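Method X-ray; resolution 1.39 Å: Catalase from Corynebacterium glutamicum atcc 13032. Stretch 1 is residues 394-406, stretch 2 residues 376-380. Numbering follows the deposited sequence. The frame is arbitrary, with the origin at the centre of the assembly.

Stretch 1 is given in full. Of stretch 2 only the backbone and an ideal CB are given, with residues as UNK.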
ATOM      1  N   GLU A 394      17.740 -15.420 -17.012  1.00  9.65           N
ATOM      2  CA  GLU A 394      18.232 -16.256 -15.917  1.00 10.17           C
ATOM      3  C   GLU A 394      17.074 -17.012 -15.252  1.00  9.61           C
ATOM      4  O   GLU A 394      15.931 -16.543 -15.255  1.00  9.27           O
ATOM      5  CB  GLU A 394      19.034 -15.421 -14.908  1.00 10.89           C
ATOM      6  CG  GLU A 394      20.415 -15.022 -15.436  1.00 15.05           C
ATOM      7  CD  GLU A 394      21.278 -16.231 -15.735  1.00 19.76           C
ATOM      8  OE1 GLU A 394      21.747 -16.875 -14.771  1.00 23.05           O
ATOM      9  OE2 GLU A 394      21.476 -16.553 -16.926  1.00 23.15           O
ATOM     10  N   PRO A 395      17.356 -18.197 -14.699  1.00  8.33           N
ATOM     11  CA  PRO A 395      16.262 -19.022 -14.176  1.00  8.64           C
ATOM     12  C   PRO A 395      15.649 -18.454 -12.898  1.00  9.20           C
ATOM     13  O   PRO A 395      16.311 -17.753 -12.126  1.00  9.79           O
ATOM     14  CB  PRO A 395      16.945 -20.364 -13.898  1.00  9.13           C
ATOM     15  CG  PRO A 395      18.377 -20.002 -13.634  1.00  9.63           C
ATOM     16  CD  PRO A 395      18.657 -18.887 -14.612  1.00  9.28           C
ATOM     17  N   SER A 396      14.376 -18.769 -12.684  1.00  9.29           N
ATOM     18  CA  SER A 396      13.625 -18.254 -11.548  1.00  9.30           C
ATOM     19  C   SER A 396      13.487 -19.287 -10.427  1.00  8.88           C
ATOM     20  O   SER A 396      12.877 -19.016  -9.398  1.00  9.09           O
ATOM     21  CB  SER A 396      12.228 -17.876 -12.023  1.00  8.70           C
ATOM     22  OG  SER A 396      11.585 -19.046 -12.504  1.00  9.82           O
ATOM     23  N   TYR A 397      14.056 -20.472 -10.619  1.00  8.50           N
ATOM     24  CA  TYR A 397      13.834 -21.591  -9.706  1.00  8.64           C
ATOM     25  C   TYR A 397      15.145 -22.347  -9.554  1.00  9.52           C
ATOM     26  O   TYR A 397      15.964 -22.366 -10.481  1.00  8.89           O
ATOM     27  CB  TYR A 397      12.770 -22.535 -10.305  1.00  8.68           C
ATOM     28  CG  TYR A 397      13.228 -23.122 -11.631  1.00  7.75           C
ATOM     29  CD1 TYR A 397      13.156 -22.379 -12.811  1.00  9.32           C
ATOM     30  CD2 TYR A 397      13.787 -24.404 -11.694  1.00  8.41           C
ATOM     31  CE1 TYR A 397      13.618 -22.898 -14.017  1.00  9.23           C
ATOM     32  CE2 TYR A 397      14.243 -24.939 -12.907  1.00  8.81           C
ATOM     33  CZ  TYR A 397      14.156 -24.173 -14.056  1.00  9.67           C
ATOM     34  OH  TYR A 397      14.608 -24.671 -15.255  1.00 10.46           O
ATOM     35  N   SER A 398      15.348 -22.980  -8.401  1.00  8.22           N
ATOM     36  CA  SER A 398      16.425 -23.959  -8.265  1.00  8.65           C
ATOM     37  C   SER A 398      15.846 -25.188  -7.569  1.00  8.18           C
ATOM     38  O   SER A 398      14.909 -25.070  -6.781  1.00  8.87           O
ATOM     39  CB  SER A 398      17.648 -23.396  -7.516  1.00  9.37           C
ATOM     40  OG  SER A 398      17.528 -23.551  -6.107  1.00 10.94           O
ATOM     41  N   PRO A 399      16.390 -26.381  -7.857  1.00  8.90           N
ATOM     42  CA  PRO A 399      17.526 -26.649  -8.750  1.00  8.91           C
ATOM     43  C   PRO A 399      17.164 -26.478 -10.218  1.00  8.78           C
ATOM     44  O   PRO A 399      16.007 -26.681 -10.598  1.00  9.54           O
ATOM     45  CB  PRO A 399      17.839 -28.117  -8.465  1.00  9.11           C
ATOM     46  CG  PRO A 399      16.502 -28.693  -8.061  1.00  9.45           C
ATOM     47  CD  PRO A 399      15.897 -27.612  -7.221  1.00  9.33           C
ATOM     48  N   ASN A 400      18.145 -26.094 -11.031  1.00  8.29           N
ATOM     49  CA  ASN A 400      17.924 -25.889 -12.455  1.00  8.90           C
ATOM     50  C   ASN A 400      19.111 -26.376 -13.263  1.00 10.06           C
ATOM     51  O   ASN A 400      20.167 -26.690 -12.692  1.00 11.12           O
ATOM     52  CB  ASN A 400      17.626 -24.416 -12.765  1.00  8.39           C
ATOM     53  CG  ASN A 400      18.729 -23.484 -12.315  1.00  8.83           C
ATOM     54  OD1 ASN A 400      18.567 -22.709 -11.352  1.00 12.14           O
ATOM     55  ND2 ASN A 400      19.853 -23.540 -12.998  1.00  7.42           N
ATOM     56  N   ARG A 401      18.945 -26.416 -14.586  1.00  9.27           N
ATOM     57  CA  ARG A 401      19.980 -26.935 -15.486  1.00  9.71           C
ATOM     58  C   ARG A 401      21.025 -25.903 -15.914  1.00  9.83           C
ATOM     59  O   ARG A 401      21.867 -26.185 -16.776  1.00 13.17           O
ATOM     60  CB  ARG A 401      19.339 -27.601 -16.712  1.00 10.56           C
ATOM     61  CG  ARG A 401      18.573 -26.671 -17.660  1.00 10.50           C
ATOM     62  CD  ARG A 401      17.998 -27.493 -18.803  1.00 11.75           C
ATOM     63  NE  ARG A 401      17.230 -26.719 -19.775  1.00 12.30           N
ATOM     64  CZ  ARG A 401      17.771 -26.097 -20.820  1.00 13.40           C
ATOM     65  NH1 ARG A 401      19.086 -26.132 -21.003  1.00 16.16           N
ATOM     66  NH2 ARG A 401      17.003 -25.432 -21.678  1.00 14.52           N
ATOM     67  N   TYR A 402      20.981 -24.725 -15.295  1.00 10.27           N
ATOM     68  CA  TYR A 402      21.861 -23.611 -15.646  1.00  9.69           C
ATOM     69  C   TYR A 402      22.933 -23.389 -14.571  1.00 10.58           C
ATOM     70  O   TYR A 402      23.279 -24.325 -13.849  1.00 12.69           O
ATOM     71  CB  TYR A 402      21.036 -22.344 -15.912  1.00 10.31           C
ATOM     72  CG  TYR A 402      19.861 -22.602 -16.829  1.00 11.34           C
ATOM     73  CD1 TYR A 402      20.015 -22.623 -18.218  1.00 13.17           C
ATOM     74  CD2 TYR A 402      18.591 -22.841 -16.306  1.00 10.86           C
ATOM     75  CE1 TYR A 402      18.929 -22.875 -19.054  1.00 13.97           C
ATOM     76  CE2 TYR A 402      17.505 -23.085 -17.132  1.00 10.75           C
ATOM     77  CZ  TYR A 402      17.678 -23.096 -18.500  1.00 13.43           C
ATOM     78  OH  TYR A 402      16.592 -23.345 -19.305  1.00 15.40           O
ATOM     79  N   ASP A 403      23.456 -22.168 -14.459  1.00 13.09           N
ATOM     80  CA  ASP A 403      24.638 -21.938 -13.633  1.00 14.76           C
ATOM     81  C   ASP A 403      24.431 -20.964 -12.478  1.00 12.99           C
ATOM     82  O   ASP A 403      25.354 -20.728 -11.700  1.00 14.08           O
ATOM     83  CB  ASP A 403      25.799 -21.435 -14.499  1.00 21.60           C
ATOM     84  CG  ASP A 403      26.118 -22.367 -15.643  1.00 34.92           C
ATOM     85  OD1 ASP A 403      26.159 -23.594 -15.414  1.00 36.18           O
ATOM     86  OD2 ASP A 403      26.319 -21.871 -16.773  1.00 44.05           O
ATOM     87  N   LYS A 404      23.234 -20.395 -12.370  1.00 11.02           N
ATOM     88  CA  LYS A 404      22.969 -19.376 -11.351  1.00 11.43           C
ATOM     89  C   LYS A 404      23.271 -19.866  -9.924  1.00 11.44           C
ATOM     90  O   LYS A 404      23.796 -19.117  -9.089  1.00 12.18           O
ATOM     91  CB  LYS A 404      21.537 -18.856 -11.487  1.00  9.88           C
ATOM     92  CG  LYS A 404      21.139 -17.804 -10.468  1.00  9.92           C
ATOM     93  CD  LYS A 404      19.765 -17.233 -10.823  1.00 10.02           C
ATOM     94  CE  LYS A 404      19.164 -16.380  -9.703  1.00 10.88           C
ATOM     95  NZ  LYS A 404      19.853 -15.066  -9.531  1.00 11.57           N
ATOM     96  N   GLY A 405      22.950 -21.125  -9.657  1.00  9.98           N
ATOM     97  CA  GLY A 405      23.379 -21.771  -8.427  1.00 10.00           C
ATOM     98  C   GLY A 405      22.333 -21.941  -7.340  1.00  9.91           C
ATOM     99  O   GLY A 405      21.171 -21.596  -7.507  1.00 10.58           O
ATOM    100  N   ALA A 406      22.759 -22.498  -6.214  1.00  9.54           N
ATOM    101  CA  ALA A 406      21.890 -22.692  -5.066  1.00  9.26           C
ATOM    102  C   ALA A 406      22.697 -22.413  -3.794  1.00  9.17           C
ATOM    103  O   ALA A 406      23.674 -21.670  -3.831  1.00  9.28           O
ATOM    104  CB  ALA A 406      21.303 -24.088  -5.073  1.00 10.65           C
ATOM    105  N   UNK A 376      23.876  -9.243  -5.179  1.00 10.73           N
ATOM    106  CA  UNK A 376      22.919 -10.165  -4.592  1.00  9.66           C
ATOM    107  C   UNK A 376      22.507 -11.186  -5.645  1.00 10.03           C
ATOM    108  O   UNK A 376      22.086 -10.813  -6.743  1.00 10.72           O
ATOM    109  CB  UNK A 376      21.700  -9.419  -4.045  1.00  9.66           C
ATOM    110  N   UNK A 377      22.633 -12.470  -5.307  1.00  8.68           N
ATOM    111  CA  UNK A 377      22.272 -13.564  -6.202  1.00  8.90           C
ATOM    112  C   UNK A 377      21.062 -14.284  -5.620  1.00  8.47           C
ATOM    113  O   UNK A 377      21.191 -15.131  -4.737  1.00  8.19           O
ATOM    114  CB  UNK A 377      23.443 -14.529  -6.401  1.00  8.90           C
ATOM    115  N   UNK A 378      19.878 -13.940  -6.114  1.00  7.86           N
ATOM    116  CA  UNK A 378      18.642 -14.390  -5.490  1.00  8.58           C
ATOM    117  C   UNK A 378      17.649 -14.864  -6.533  1.00  9.05           C
ATOM    118  O   UNK A 378      17.659 -14.395  -7.677  1.00  9.34           O
ATOM    119  CB  UNK A 378      18.027 -13.270  -4.648  1.00  8.58           C
ATOM    120  N   UNK A 379      16.783 -15.789  -6.136  1.00  8.77           N
ATOM    121  CA  UNK A 379      15.681 -16.208  -6.996  1.00  7.93           C
ATOM    122  C   UNK A 379      14.410 -15.395  -6.735  1.00  9.26           C
ATOM    123  O   UNK A 379      13.407 -15.552  -7.434  1.00 10.26           O
ATOM    124  CB  UNK A 379      15.397 -17.698  -6.792  1.00  7.93           C
ATOM    125  N   UNK A 380      14.443 -14.512  -5.742  1.00  7.49           N
ATOM    126  CA  UNK A 380      13.305 -13.614  -5.533  1.00  8.14           C
ATOM    127  C   UNK A 380      13.128 -12.707  -6.747  1.00  7.88           C
ATOM    128  O   UNK A 380      14.099 -12.377  -7.436  1.00  9.17           O
ATOM    129  CB  UNK A 380      13.497 -12.779  -4.266  1.00  8.14           C
TER

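No atom of stretch 1 lies within 5.5 Å of the ideal CB of position 376, and phi/psi of -88/127° is an extended conformation open to most residues, so stretch 1 leaves the choice free. The deposited residue is V376, without contact to stretch 1.

At position 377 the CA-to-CB bond points toward stretch 1, and the ideal CB lies 4.8 Å from K404 NZ. An ammonium at that range favours an acceptor: Asp or Asn, perhaps Glu or Gln; a hydroxyl on CB would fall short. The carbonyl K404 O is also available, which would reward a side chain that can donate as well. The deposited residue is N377, with chi1 in the t well. Its amide uses both ends: K404 NZ donates to N377 OD1 at 2.8 Å, and N377 ND2 donates to K404 O at 3.0 Å with a nearly straight N-H...O angle of 168°.

Position 378 turns its CB away, with no atom of stretch 1 within 5.5 Å, and its extended backbone (-136/152°) would suit beta-branched residues among many others. Its carbonyl matters more to the contact: K404 NZ donates to the backbone O of this residue at 2.9 Å, whatever the side chain. The deposited residue is T378; its OG1 accepts a hydrogen bond from the backbone N of position 380 at 3.1 Å.

Position 379 has its CB sideways, 3.9 Å from S396 O and 4.9 Å from K404 CE. Beyond it, S398 and the lysine's aliphatic chain border a slot that reaches to G405 O. A long, flat side chain would suit the slot; Phe or Tyr would fit, and Met could fill some of the length, but the acceptor at the far end, G405 O, favours a side chain that can donate there, such as Tyr. The deposited residue is Y379, which has more of its surface covered by stretch 1 than any other residue of stretch 2. Y379 OH donates to G405 O at 2.6 Å. K404 CE sits over one ring face, 3.7 Å from the Y379 ring centroid and 15° off the normal, a CH-pi contact; S398 N lies over the opposite face. K404 NZ is 5.0 Å from that centroid, at most a weak cation-pi attraction. At the ring edge, P395 O approaches Y379 CE1 to 3.4 Å.

Position 380 points its CB away, and no atom of stretch 1 lies within 5.5 Å of the ideal CB, so many residues would do. The deposited residue is S380, chi1 m, without contact to stretch 1.

Stretch 2 (376-380) VNTYS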
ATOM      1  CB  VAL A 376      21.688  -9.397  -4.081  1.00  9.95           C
ATOM      2  CG1 VAL A 376      20.534 -10.348  -3.760  1.00 10.48           C
ATOM      3  CG2 VAL A 376      22.063  -8.535  -2.877  1.00 11.46           C
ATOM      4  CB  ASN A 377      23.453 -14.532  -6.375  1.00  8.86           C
ATOM      5  CG  ASN A 377      23.165 -15.629  -7.391  1.00 10.75           C
ATOM      6  OD1 ASN A 377      22.166 -15.575  -8.110  1.00 11.97           O
ATOM      7  ND2 ASN A 377      24.033 -16.632  -7.449  1.00 10.57           N
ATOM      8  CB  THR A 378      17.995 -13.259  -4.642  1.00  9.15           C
ATOM      9  OG1 THR A 378      16.847 -13.769  -3.955  1.00  8.48           O
ATOM     10  CG2 THR A 378      17.553 -12.097  -5.530  1.00  9.94           C
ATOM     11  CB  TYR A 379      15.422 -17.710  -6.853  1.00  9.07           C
ATOM     12  CG  TYR A 379      16.503 -18.528  -7.505  1.00  8.84           C
ATOM     13  CD1 TYR A 379      16.471 -18.789  -8.866  1.00 10.18           C
ATOM     14  CD2 TYR A 379      17.569 -19.026  -6.766  1.00  9.99           C
ATOM     15  CE1 TYR A 379      17.475 -19.537  -9.476  1.00  8.52           C
ATOM     16  CE2 TYR A 379      18.579 -19.772  -7.377  1.00  8.21           C
ATOM     17  CZ  TYR A 379      18.518 -20.024  -8.728  1.00  7.87           C
ATOM     18  OH  TYR A 379      19.512 -20.758  -9.336  1.00  8.99           O
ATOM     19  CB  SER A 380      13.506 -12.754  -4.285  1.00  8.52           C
ATOM     20  OG  SER A 380      13.526 -13.553  -3.120  1.00  9.18           O
TER
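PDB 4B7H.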